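PDB 4RXU: periplasmic sugar-binding protein from Chloroflexus aurantiacus, which binds D-glucose between its two lobes and probably serves as the solute-binding component of an ABC-type sugar transporter. Local coordinates for residues Asp128-Phe133 with Gly324-Gly329; Ile191-Glu196 with Glu232-Ala237; Val304-Lys309 with Pro334-Pro339. All coordinates share one frame; numbering follows the deposited sequence. Where two conformers were deposited one is given.

Interaction 1. Residues Asp128-Phe133 with Gly324-Gly329; sequences DYYVTF and GTYNNG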
ATOM      1  N   ASP A 128      -8.277  -2.184 -18.568  1.00 10.90           N
ATOM      2  CA  ASP A 128      -9.259  -1.162 -18.973  1.00  9.54           C
ATOM      3  C   ASP A 128      -9.312   0.017 -18.007  1.00  9.26           C
ATOM      4  O   ASP A 128      -9.378   1.160 -18.431  1.00 10.50           O
ATOM      5  CB  ASP A 128     -10.623  -1.794 -19.171  1.00 10.90           C
ATOM      6  CG  ASP A 128     -10.586  -2.811 -20.277  1.00 13.80           C
ATOM      7  OD1 ASP A 128     -10.366  -2.409 -21.433  1.00 20.49           O
ATOM      8  OD2 ASP A 128     -10.689  -4.007 -19.981  1.00 13.21           O
ATOM      9  N   TYR A 129      -9.299  -0.287 -16.709  1.00  9.70           N
ATOM     10  CA  TYR A 129      -9.397   0.741 -15.637  1.00  9.56           C
ATOM     11  C   TYR A 129      -8.517   0.333 -14.488  1.00  9.31           C
ATOM     12  O   TYR A 129      -8.226  -0.863 -14.296  1.00  9.72           O
ATOM     13  CB  TYR A 129     -10.854   0.937 -15.141  1.00 10.82           C
ATOM     14  CG  TYR A 129     -11.729   1.364 -16.268  1.00 12.13           C
ATOM     15  CD1 TYR A 129     -11.804   2.705 -16.640  1.00 13.66           C
ATOM     16  CD2 TYR A 129     -12.387   0.412 -17.053  1.00 14.42           C
ATOM     17  CE1 TYR A 129     -12.545   3.097 -17.744  1.00 17.74           C
ATOM     18  CE2 TYR A 129     -13.121   0.793 -18.163  1.00 17.23           C
ATOM     19  CZ  TYR A 129     -13.194   2.140 -18.497  1.00 20.28           C
ATOM     20  OH  TYR A 129     -13.920   2.585 -19.571  1.00 25.88           O
ATOM     21  N   TYR A 130      -8.160   1.331 -13.703  1.00  9.90           N
ATOM     22  CA  TYR A 130      -7.404   1.137 -12.474  1.00  8.44           C
ATOM     23  C   TYR A 130      -8.087   1.887 -11.312  1.00  9.39           C
ATOM     24  O   TYR A 130      -8.090   3.116 -11.278  1.00 10.25           O
ATOM     25  CB  TYR A 130      -5.980   1.653 -12.664  1.00 10.50           C
ATOM     26  CG  TYR A 130      -5.049   1.468 -11.486  1.00  8.36           C
ATOM     27  CD1 TYR A 130      -5.156   0.400 -10.611  1.00  8.91           C
ATOM     28  CD2 TYR A 130      -4.027   2.375 -11.269  1.00  9.68           C
ATOM     29  CE1 TYR A 130      -4.265   0.254  -9.551  1.00  8.37           C
ATOM     30  CE2 TYR A 130      -3.119   2.237 -10.248  1.00  9.53           C
ATOM     31  CZ  TYR A 130      -3.215   1.174  -9.385  1.00  8.20           C
ATOM     32  OH  TYR A 130      -2.287   1.066  -8.385  1.00  9.44           O
ATOM     33  N   VAL A 131      -8.646   1.129 -10.393  1.00  8.67           N
ATOM     34  CA  VAL A 131      -9.250   1.660  -9.183  1.00  9.32           C
ATOM     35  C   VAL A 131      -8.165   1.640  -8.116  1.00  8.29           C
ATOM     36  O   VAL A 131      -7.632   0.599  -7.769  1.00  8.20           O
ATOM     37  CB  VAL A 131     -10.451   0.802  -8.737  1.00  8.37           C
ATOM     38  CG1 VAL A 131     -10.949   1.222  -7.365  1.00  9.51           C
ATOM     39  CG2 VAL A 131     -11.568   0.875  -9.767  1.00  9.38           C
ATOM     40  N   THR A 132      -7.838   2.823  -7.617  1.00  7.90           N
ATOM     41  CA  THR A 132      -6.663   3.004  -6.774  1.00  7.05           C
ATOM     42  C   THR A 132      -6.816   4.140  -5.768  1.00  6.99           C
ATOM     43  O   THR A 132      -7.584   5.087  -5.980  1.00  8.45           O
ATOM     44  CB  THR A 132      -5.408   3.251  -7.665  1.00  8.55           C
ATOM     45  OG1 THR A 132      -4.213   3.274  -6.877  1.00  9.37           O
ATOM     46  CG2 THR A 132      -5.500   4.592  -8.437  1.00  8.50           C
ATOM     47  N   PHE A 133      -6.051   4.036  -4.691  1.00  7.74           N
ATOM     48  CA  PHE A 133      -5.763   5.197  -3.867  1.00  8.76           C
ATOM     49  C   PHE A 133      -4.630   6.002  -4.489  1.00  7.89           C
ATOM     50  O   PHE A 133      -3.886   5.532  -5.355  1.00  9.31           O
ATOM     51  CB  PHE A 133      -5.372   4.790  -2.460  1.00  8.93           C
ATOM     52  CG  PHE A 133      -6.456   4.072  -1.710  1.00  7.64           C
ATOM     53  CD1 PHE A 133      -7.604   4.731  -1.303  1.00  8.78           C
ATOM     54  CD2 PHE A 133      -6.321   2.714  -1.416  1.00  8.76           C
ATOM     55  CE1 PHE A 133      -8.581   4.058  -0.608  1.00  9.59           C
ATOM     56  CE2 PHE A 133      -7.298   2.051  -0.716  1.00  8.47           C
ATOM     57  CZ  PHE A 133      -8.422   2.728  -0.313  1.00  8.30           C
ATOM     58  N   GLY A 324      -7.764  10.954 -15.031  1.00 14.04           N
ATOM     59  CA  GLY A 324      -6.338  10.764 -14.864  1.00 14.26           C
ATOM     60  C   GLY A 324      -5.951   9.354 -15.264  1.00 12.16           C
ATOM     61  O   GLY A 324      -6.813   8.508 -15.589  1.00 16.44           O
ATOM     62  N   THR A 325      -4.649   9.107 -15.273  1.00 10.54           N
ATOM     63  CA  THR A 325      -4.095   7.798 -15.676  1.00 11.81           C
ATOM     64  C   THR A 325      -2.903   7.397 -14.809  1.00 11.66           C
ATOM     65  O   THR A 325      -2.252   8.254 -14.175  1.00 12.75           O
ATOM     66  CB  THR A 325      -3.632   7.771 -17.156  1.00 12.88           C
ATOM     67  OG1 THR A 325      -2.621   8.753 -17.374  1.00 16.48           O
ATOM     68  CG2 THR A 325      -4.848   7.952 -18.150  1.00 13.75           C
ATOM     69  N   TYR A 326      -2.617   6.093 -14.800  1.00 11.73           N
ATOM     70  CA  TYR A 326      -1.356   5.597 -14.275  1.00 12.20           C
ATOM     71  C   TYR A 326      -0.696   4.820 -15.382  1.00 14.67           C
ATOM     72  O   TYR A 326      -1.298   3.944 -15.977  1.00 11.13           O
ATOM     73  CB  TYR A 326      -1.526   4.655 -13.076  1.00 11.77           C
ATOM     74  CG  TYR A 326      -1.846   5.325 -11.761  1.00 11.09           C
ATOM     75  CD1 TYR A 326      -3.026   6.040 -11.584  1.00 11.22           C
ATOM     76  CD2 TYR A 326      -0.978   5.230 -10.696  1.00 12.97           C
ATOM     77  CE1 TYR A 326      -3.319   6.656 -10.376  1.00 11.16           C
ATOM     78  CE2 TYR A 326      -1.264   5.831  -9.483  1.00 12.52           C
ATOM     79  CZ  TYR A 326      -2.422   6.558  -9.332  1.00 11.32           C
ATOM     80  OH  TYR A 326      -2.676   7.133  -8.104  1.00 11.13           O
ATOM     81  N   ASN A 327       0.571   5.103 -15.623  1.00 14.39           N
ATOM     82  CA  ASN A 327       1.287   4.356 -16.613  1.00 12.62           C
ATOM     83  C   ASN A 327       1.719   3.013 -16.074  1.00 11.63           C
ATOM     84  O   ASN A 327       2.228   2.883 -14.948  1.00 13.64           O
ATOM     85  CB  ASN A 327       2.520   5.116 -17.080  1.00 12.17           C
ATOM     86  CG  ASN A 327       3.254   4.392 -18.204  1.00 14.33           C
ATOM     87  OD1 ASN A 327       4.210   3.648 -17.980  1.00 15.15           O
ATOM     88  ND2 ASN A 327       2.751   4.550 -19.404  1.00 12.91           N
ATOM     89  N   ASN A 328       1.573   2.005 -16.918  1.00 10.02           N
ATOM     90  CA  ASN A 328       1.883   0.641 -16.499  1.00 11.25           C
ATOM     91  C   ASN A 328       3.021  -0.008 -17.301  1.00 11.89           C
ATOM     92  O   ASN A 328       3.238  -1.209 -17.206  1.00 11.11           O
ATOM     93  CB  ASN A 328       0.614  -0.210 -16.551  1.00 10.38           C
ATOM     94  CG  ASN A 328       0.345  -0.780 -17.918  1.00 10.56           C
ATOM     95  OD1 ASN A 328       0.852  -0.277 -18.924  1.00 10.45           O
ATOM     96  ND2 ASN A 328      -0.407  -1.876 -17.966  1.00 11.41           N
ATOM     97  N   GLY A 329       3.779   0.811 -18.027  1.00 12.86           N
ATOM     98  CA  GLY A 329       4.877   0.331 -18.881  1.00 13.75           C
ATOM     99  C   GLY A 329       4.530   0.234 -20.357  1.00 13.50           C
ATOM    100  O   GLY A 329       5.404   0.337 -21.242  1.00 15.57           O
TER
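Y130 and Y326 meet as a T-shaped (edge-to-face) aromatic pair. The contact lies in one lobe of the periplasmic binding protein fold, where strand 129-133 and the short strand 325-327 belong to the same mixed sheet without pairing directly. Both are hydrogen-bonded to strand 332-343. Y130 supplies the edge and Y326 the face. The ring planes stand at 90° and the centroids are 5.0 Å apart. CE2 of Y130 does the touching, 3.7 Å from CG of Y326, and CD2 beside it is just as near. T132 adds a second apolar touch further out on the Y326 ring. Its methyl CG2 lies 3.6 Å from CE1 of Y326, oblique to the ring.

The next shell sets these groups. CG of Y130 is anti to the backbone N (chi1 -178°), which carries the ring from its strand toward Y326. CB of T132 lies over one face of the Y130 ring. The phenol ends are held outside the two segments: Y130 OH is hydrogen-bonded to D118 O, and Y326 OH to OE1 of Q337. With an alanine at Y326, the Y130 edge and the T132 methyl would probably lose the ring they pack on, and Q337 its phenol partner. D118 belongs to the glucose pocket, so Y130 is tied to the backbone of a pocket residue. The strand axes come within 8.1 Å and run at 102° to each other, far from a paired arrangement. No hydrogen bond joins the two segments. T132 turns its hydroxyl to its own strand instead: OG1 donates to F133 O at 2.7 Å, in the carbonyl plane and on a lone pair.

Interaction 2. Residues Ile191-Glu196 with Glu232-Ala237; sequences IKNSSE and EANLTA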
ATOM      1  N   ILE A 191      20.922   8.928   6.191  1.00  9.30           N
ATOM      2  CA  ILE A 191      20.422   7.578   5.964  1.00  8.80           C
ATOM      3  C   ILE A 191      21.307   6.550   6.658  1.00  9.30           C
ATOM      4  O   ILE A 191      22.510   6.513   6.413  1.00 13.10           O
ATOM      5  CB  ILE A 191      20.391   7.239   4.474  1.00  8.70           C
ATOM      6  CG1 ILE A 191      19.476   8.195   3.690  1.00  9.61           C
ATOM      7  CG2 ILE A 191      19.920   5.794   4.251  1.00  9.09           C
ATOM      8  CD1 ILE A 191      19.716   8.135   2.194  1.00  9.74           C
ATOM      9  N   LYS A 192      20.712   5.677   7.467  1.00 10.48           N
ATOM     10  CA  LYS A 192      21.501   4.717   8.244  1.00  9.45           C
ATOM     11  C   LYS A 192      21.431   3.268   7.800  1.00 11.04           C
ATOM     12  O   LYS A 192      22.200   2.456   8.319  1.00 14.86           O
ATOM     13  CB  LYS A 192      21.095   4.748   9.716  1.00 10.58           C
ATOM     14  CG  LYS A 192      21.189   6.135  10.311  1.00 10.44           C
ATOM     15  CD  LYS A 192      22.627   6.602  10.340  1.00 12.78           C
ATOM     16  CE  LYS A 192      22.718   7.998  10.930  1.00 15.96           C
ATOM     17  NZ  LYS A 192      24.144   8.305  11.181  1.00 17.60           N
ATOM     18  N   ASN A 193      20.545   2.933   6.858  1.00 10.66           N
ATOM     19  CA  ASN A 193      20.374   1.533   6.466  1.00  9.78           C
ATOM     20  C   ASN A 193      20.300   1.227   4.971  1.00 11.37           C
ATOM     21  O   ASN A 193      19.698   0.247   4.563  1.00 13.97           O
ATOM     22  CB  ASN A 193      19.158   0.942   7.152  1.00 10.02           C
ATOM     23  CG  ASN A 193      17.869   1.509   6.626  1.00 13.65           C
ATOM     24  OD1 ASN A 193      17.827   2.646   6.166  1.00 10.19           O
ATOM     25  ND2 ASN A 193      16.802   0.719   6.711  1.00 10.72           N
ATOM     26  N   SER A 194      20.910   2.062   4.146  1.00  9.49           N
ATOM     27  CA  SER A 194      20.918   1.770   2.718  1.00 10.32           C
ATOM     28  C   SER A 194      22.037   2.500   2.016  1.00 10.27           C
ATOM     29  O   SER A 194      21.936   3.688   1.705  1.00 10.98           O
ATOM     30  CB  SER A 194      19.576   2.126   2.034  1.00  9.64           C
ATOM     31  OG  SER A 194      19.674   1.987   0.627  1.00  9.38           O
ATOM     32  N   SER A 195      23.102   1.774   1.719  1.00 10.56           N
ATOM     33  CA  SER A 195      24.199   2.337   0.961  1.00 10.22           C
ATOM     34  C   SER A 195      23.780   2.770  -0.440  1.00 10.00           C
ATOM     35  O   SER A 195      24.301   3.743  -0.998  1.00 10.94           O
ATOM     36  CB  SER A 195      25.365   1.335   0.865  1.00 12.64           C
ATOM     37  OG  SER A 195      25.013   0.150   0.167  1.00 18.13           O
ATOM     38  N   GLU A 196      22.807   2.067  -1.003  1.00 10.19           N
ATOM     39  CA  GLU A 196      22.350   2.423  -2.337  1.00 12.15           C
ATOM     40  C   GLU A 196      21.645   3.774  -2.295  1.00 10.57           C
ATOM     41  O   GLU A 196      21.841   4.600  -3.199  1.00  9.79           O
ATOM     42  CB  GLU A 196      21.418   1.356  -2.913  1.00 12.22           C
ATOM     43  CG  GLU A 196      22.066  -0.014  -3.154  1.00 14.79           C
ATOM     44  CD  GLU A 196      22.904  -0.131  -4.426  1.00 18.84           C
ATOM     45  OE1 GLU A 196      22.939   0.815  -5.214  1.00 18.02           O
ATOM     46  OE2 GLU A 196      23.489  -1.204  -4.670  1.00 35.67           O
ATOM     47  N   GLU A 232      16.103  -5.301  13.068  1.00 10.77           N
ATOM     48  CA  GLU A 232      17.073  -5.854  14.048  1.00 11.36           C
ATOM     49  C   GLU A 232      18.491  -5.882  13.468  1.00 14.63           C
ATOM     50  O   GLU A 232      19.457  -5.474  14.119  1.00 13.46           O
ATOM     51  CB  GLU A 232      16.665  -7.258  14.526  1.00 14.30           C
ATOM     52  CG  GLU A 232      15.386  -7.309  15.348  1.00 15.71           C
ATOM     53  CD  GLU A 232      15.466  -6.674  16.724  1.00 26.56           C
ATOM     54  OE1 GLU A 232      16.434  -5.937  17.036  1.00 19.34           O
ATOM     55  OE2 GLU A 232      14.494  -6.896  17.488  1.00 33.16           O
ATOM     56  N   ALA A 233      18.604  -6.341  12.224  1.00 12.59           N
ATOM     57  CA  ALA A 233      19.892  -6.333  11.514  1.00 11.85           C
ATOM     58  C   ALA A 233      20.457  -4.918  11.381  1.00 11.71           C
ATOM     59  O   ALA A 233      21.637  -4.671  11.643  1.00 13.98           O
ATOM     60  CB  ALA A 233      19.759  -6.999  10.145  1.00 14.02           C
ATOM     61  N   ASN A 234      19.601  -3.990  10.974  1.00 10.89           N
ATOM     62  CA  ASN A 234      19.985  -2.595  10.858  1.00 11.65           C
ATOM     63  C   ASN A 234      20.467  -2.013  12.179  1.00 12.44           C
ATOM     64  O   ASN A 234      21.434  -1.276  12.202  1.00 12.29           O
ATOM     65  CB  ASN A 234      18.815  -1.754  10.376  1.00 11.34           C
ATOM     66  CG  ASN A 234      18.383  -2.049   8.950  1.00 11.53           C
ATOM     67  OD1 ASN A 234      17.319  -1.609   8.566  1.00 10.70           O
ATOM     68  ND2 ASN A 234      19.207  -2.720   8.155  1.00 11.93           N
ATOM     69  N   LEU A 235      19.750  -2.325  13.260  1.00 10.84           N
ATOM     70  CA  LEU A 235      20.101  -1.821  14.575  1.00 11.55           C
ATOM     71  C   LEU A 235      21.393  -2.430  15.102  1.00 15.77           C
ATOM     72  O   LEU A 235      22.194  -1.720  15.714  1.00 16.21           O
ATOM     73  CB  LEU A 235      18.957  -2.037  15.551  1.00 10.76           C
ATOM     74  CG  LEU A 235      17.766  -1.101  15.323  1.00 12.72           C
ATOM     75  CD1 LEU A 235      16.589  -1.671  16.106  1.00 14.84           C
ATOM     76  CD2 LEU A 235      18.058   0.361  15.700  1.00 16.19           C
ATOM     77  N   THR A 236      21.608  -3.703  14.788  1.00 12.91           N
ATOM     78  CA  THR A 236      22.828  -4.399  15.155  1.00 13.85           C
ATOM     79  C   THR A 236      24.046  -3.801  14.450  1.00 15.97           C
ATOM     80  O   THR A 236      25.129  -3.712  15.030  1.00 22.34           O
ATOM     81  CB  THR A 236      22.696  -5.889  14.899  1.00 15.16           C
ATOM     82  OG1 THR A 236      21.694  -6.409  15.790  1.00 16.02           O
ATOM     83  CG2 THR A 236      24.010  -6.608  15.136  1.00 21.06           C
ATOM     84  N   ALA A 237      23.858  -3.386  13.204  1.00 15.83           N
ATOM     85  CA  ALA A 237      24.946  -2.819  12.413  1.00 12.99           C
ATOM     86  C   ALA A 237      25.202  -1.368  12.792  1.00 15.85           C
ATOM     87  O   ALA A 237      26.305  -0.849  12.659  1.00 27.17           O
ATOM     88  CB  ALA A 237      24.612  -2.904  10.938  1.00 20.20           C
TER
HETATM   89  O   HOH W   1      21.723  -0.006   9.638  1.00 19.95           O
HETATM   90  O   HOH W   2      18.953  -2.309   5.142  1.00 13.93           O
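The amides of N193 and N234 meet almost at right angles, their planes 87° apart. N193 is the donor: its ND2 gives a hydrogen bond to OD1 of N234 at 3.0 Å. The N-H points fairly straight at the oxygen, with an angle of 156° at the hydrogen. OD1 lies close to the amide plane of N193. From the other side the match is poorer, because ND2 stands above the carbonyl plane of N234 and not on a lone pair. CG of N193 sits between the backbone N and the carbonyl carbon (chi1 70°), which places the amide so that ND2 reaches N234 OD1. The backbone position itself brings N193 CB within 3.4 Å of N234 OD1.

Both polar ends have further partners. N193 ND2 is also hydrogen-bonded to L159 O, and N234 OD1 to the hydroxyl of Y160. Two waters add bridges beside the direct bond. Water 1 donates to K192 O and to N234 O. Water 2 donates to N193 O and accepts from N234 ND2, at 3.1 Å. The contact is polar and near the surface.

It joins the turn after strand 189-191 to the last turns of helix 224-237. Strand 189-191 is an outermost strand of the four-stranded parallel sheet. The contact is thus a loop-to-helix one, within an alpha/beta lobe of the periplasmic binding protein fold.

Interaction 3. Residues Val304-Lys309 with Pro334-Pro339; sequences VQDAIK and PAIQSP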
ATOM      1  N   VAL A 304     -13.736  -0.064  -2.714  1.00  7.01           N
ATOM      2  CA  VAL A 304     -14.656  -1.130  -3.033  1.00  7.74           C
ATOM      3  C   VAL A 304     -15.832  -0.600  -3.847  1.00  8.30           C
ATOM      4  O   VAL A 304     -16.210  -1.181  -4.873  1.00  8.46           O
ATOM      5  CB  VAL A 304     -15.125  -1.828  -1.740  1.00  9.95           C
ATOM      6  CG1 VAL A 304     -16.460  -2.537  -1.925  1.00 10.59           C
ATOM      7  CG2 VAL A 304     -14.041  -2.782  -1.244  1.00  8.36           C
ATOM      8  N   GLN A 305     -16.443   0.486  -3.381  1.00  9.17           N
ATOM      9  CA  GLN A 305     -17.615   1.018  -4.092  1.00 10.27           C
ATOM     10  C   GLN A 305     -17.237   1.502  -5.486  1.00  9.44           C
ATOM     11  O   GLN A 305     -17.988   1.311  -6.424  1.00 10.28           O
ATOM     12  CB  GLN A 305     -18.324   2.120  -3.305  1.00 13.25           C
ATOM     13  CG  GLN A 305     -19.825   2.197  -3.602  1.00 20.06           C
ATOM     14  CD  GLN A 305     -20.583   0.959  -3.133  1.00 25.41           C
ATOM     15  OE1 GLN A 305     -20.345   0.430  -2.037  1.00 29.13           O
ATOM     16  NE2 GLN A 305     -21.490   0.488  -3.963  1.00 47.08           N
ATOM     17  N   ASP A 306     -16.062   2.131  -5.613  1.00  8.38           N
ATOM     18  CA  ASP A 306     -15.576   2.587  -6.923  1.00  9.69           C
ATOM     19  C   ASP A 306     -15.466   1.424  -7.891  1.00 11.70           C
ATOM     20  O   ASP A 306     -15.869   1.515  -9.041  1.00 10.46           O
ATOM     21  CB  ASP A 306     -14.248   3.325  -6.800  1.00 10.90           C
ATOM     22  CG  ASP A 306     -14.413   4.752  -6.355  1.00 12.68           C
ATOM     23  OD1 ASP A 306     -15.558   5.266  -6.288  1.00 14.08           O
ATOM     24  OD2 ASP A 306     -13.361   5.367  -6.093  1.00 12.12           O
ATOM     25  N   ALA A 307     -14.975   0.302  -7.390  1.00  8.55           N
ATOM     26  CA  ALA A 307     -14.851  -0.914  -8.214  1.00  8.30           C
ATOM     27  C   ALA A 307     -16.209  -1.521  -8.578  1.00 11.49           C
ATOM     28  O   ALA A 307     -16.427  -1.965  -9.710  1.00  9.55           O
ATOM     29  CB  ALA A 307     -13.998  -1.953  -7.504  1.00 10.21           C
ATOM     30  N   ILE A 308     -17.099  -1.572  -7.604  1.00  9.01           N
ATOM     31  CA  ILE A 308     -18.428  -2.129  -7.854  1.00  8.74           C
ATOM     32  C   ILE A 308     -19.142  -1.230  -8.874  1.00 10.84           C
ATOM     33  O   ILE A 308     -19.741  -1.710  -9.838  1.00 10.58           O
ATOM     34  CB  ILE A 308     -19.243  -2.286  -6.558  1.00 10.67           C
ATOM     35  CG1 ILE A 308     -18.613  -3.356  -5.661  1.00 13.46           C
ATOM     36  CG2 ILE A 308     -20.703  -2.640  -6.891  1.00 12.03           C
ATOM     37  CD1 ILE A 308     -19.140  -3.359  -4.234  1.00 16.83           C
ATOM     38  N   LYS A 309     -19.109   0.071  -8.643  1.00 10.93           N
ATOM     39  CA  LYS A 309     -19.765   1.019  -9.548  0.50 11.68           C
ATOM     40  C   LYS A 309     -19.231   0.876 -10.989  1.00 10.94           C
ATOM     41  O   LYS A 309     -19.992   0.859 -11.973  1.00 13.17           O
ATOM     42  CB  LYS A 309     -19.621   2.454  -9.024  0.50 12.63           C
ATOM     43  CG  LYS A 309     -20.459   2.748  -7.779  0.50 17.03           C
ATOM     44  CD  LYS A 309     -20.444   4.223  -7.373  0.50 25.55           C
ATOM     45  CE  LYS A 309     -19.331   4.603  -6.410  0.50 33.50           C
ATOM     46  NZ  LYS A 309     -19.490   6.029  -5.990  0.50 18.19           N
ATOM     47  N   PRO A 334      -6.629   4.384 -17.614  1.00 10.90           N
ATOM     48  CA  PRO A 334      -7.599   5.265 -16.963  1.00 11.44           C
ATOM     49  C   PRO A 334      -7.808   4.929 -15.484  1.00 12.18           C
ATOM     50  O   PRO A 334      -8.034   3.771 -15.127  1.00 12.55           O
ATOM     51  CB  PRO A 334      -8.881   5.054 -17.778  1.00 10.74           C
ATOM     52  CG  PRO A 334      -8.403   4.613 -19.121  1.00 15.77           C
ATOM     53  CD  PRO A 334      -7.181   3.784 -18.843  1.00 14.94           C
ATOM     54  N   ALA A 335      -7.732   5.961 -14.647  1.00 11.13           N
ATOM     55  CA  ALA A 335      -7.725   5.793 -13.183  1.00 11.72           C
ATOM     56  C   ALA A 335      -9.017   6.262 -12.542  1.00 11.06           C
ATOM     57  O   ALA A 335      -9.642   7.210 -12.996  1.00 14.31           O
ATOM     58  CB  ALA A 335      -6.574   6.562 -12.579  1.00 16.36           C
ATOM     59  N   ILE A 336      -9.420   5.544 -11.498  1.00  8.98           N
ATOM     60  CA  ILE A 336     -10.542   5.948 -10.649  1.00  9.96           C
ATOM     61  C   ILE A 336      -9.851   6.026  -9.276  1.00  8.69           C
ATOM     62  O   ILE A 336      -9.720   5.028  -8.566  1.00 11.45           O
ATOM     63  CB  ILE A 336     -11.685   4.905 -10.677  1.00 10.81           C
ATOM     64  CG1 ILE A 336     -12.215   4.730 -12.110  1.00 14.95           C
ATOM     65  CG2 ILE A 336     -12.806   5.316  -9.732  1.00 14.08           C
ATOM     66  CD1 ILE A 336     -13.182   3.581 -12.349  1.00 14.26           C
ATOM     67  N   GLN A 337      -9.383   7.221  -8.935  1.00 12.20           N
ATOM     68  CA  GLN A 337      -8.488   7.430  -7.800  1.00 10.43           C
ATOM     69  C   GLN A 337      -9.218   8.084  -6.648  1.00 10.56           C
ATOM     70  O   GLN A 337     -10.017   9.000  -6.847  1.00 12.59           O
ATOM     71  CB  GLN A 337      -7.309   8.306  -8.224  1.00 11.04           C
ATOM     72  CG  GLN A 337      -6.249   8.518  -7.151  1.00  9.73           C
ATOM     73  CD  GLN A 337      -5.236   9.603  -7.513  1.00 12.30           C
ATOM     74  OE1 GLN A 337      -4.145   9.317  -8.029  1.00 17.17           O
ATOM     75  NE2 GLN A 337      -5.607  10.847  -7.291  1.00 18.76           N
ATOM     76  N   SER A 338      -8.859   7.620  -5.451  1.00  9.74           N
ATOM     77  CA  SER A 338      -9.440   8.014  -4.157  1.00 12.38           C
ATOM     78  C   SER A 338      -8.349   8.598  -3.273  1.00 11.17           C
ATOM     79  O   SER A 338      -7.202   8.140  -3.362  1.00 10.01           O
ATOM     80  CB  SER A 338     -10.063   6.761  -3.463  1.00 14.18           C
ATOM     81  OG  SER A 338     -11.385   6.652  -3.870  1.00 37.28           O
ATOM     82  N   PRO A 339      -8.679   9.612  -2.439  1.00 10.89           N
ATOM     83  CA  PRO A 339      -7.621  10.216  -1.645  1.00 10.94           C
ATOM     84  C   PRO A 339      -7.254   9.459  -0.388  1.00  9.83           C
ATOM     85  O   PRO A 339      -7.940   8.516   0.048  1.00 10.07           O
ATOM     86  CB  PRO A 339      -8.196  11.580  -1.271  1.00  9.78           C
ATOM     87  CG  PRO A 339      -9.647  11.412  -1.284  1.00 16.49           C
ATOM     88  CD  PRO A 339      -9.900  10.440  -2.402  1.00 14.62           C
TER
HETATM   89  O   HOH W   3     -10.798   4.755  -5.617  1.00 16.58           O
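D306 on helix 300-315 faces I336 and S338 on strand 332-343. The apolar part of the contact is small. The CG2 methyl of I336 lies alongside the D306 side chain, 3.8 Å from both CB and CG of D306 and 3.7 Å from D306 OD2. The two side chains run alongside each other, pointing opposite ways. CG2 of I336 is anti to the backbone N and CG1 is anti to the carbonyl carbon (chi1 -60°), an orientation that sets the methyl branch against the carboxylate. V131 of the neighbouring strand touches both D306 and I336, while A310, one turn further along the helix, also packs on I336.

The polar part gathers at OD2 of D306. The hydroxyl OG of S338 is 3.2 Å from it. Water 3 lies close to both, 2.7 Å from D306 OD2 and 2.6 Å from S338 OG. I336 O is a longer neighbour of this water, at 3.2 Å. The carboxylate therefore reaches the strand partly through solvent, at the level of I336 and S338.

In the fold this is a helix laid on a sheet. The other side of helix 300-315 meets helix 44-59, where V304 packs on F52 and A55.

Segment 334-339 offers D306 no charged partner. OD2 of D306 meets a methyl as well as a hydroxyl and a water. This suggests that hydration helps to accommodate its probable negative charge beside the partly buried strand.

Overall arrangement
From the N terminus, interaction 1 opens first, at strand 129-133. The chain then builds the other lobe, where interaction 2 opens and closes across 36 residues, from the turn after strand 189-191 to helix 224-237. It is nested inside the loop of interaction 1. The chain returns to helix 300-315, which opens interaction 3. Interaction 1 closes at 324-329 before interaction 3 closes at 334-339, so these two cross. They touch, with centres 10 Å apart, and join three strands of the mixed sheet to a covering helix. Interaction 2 lies on the opposite side of the chain's centre from the other two, its centre 34 Å from that of interaction 1.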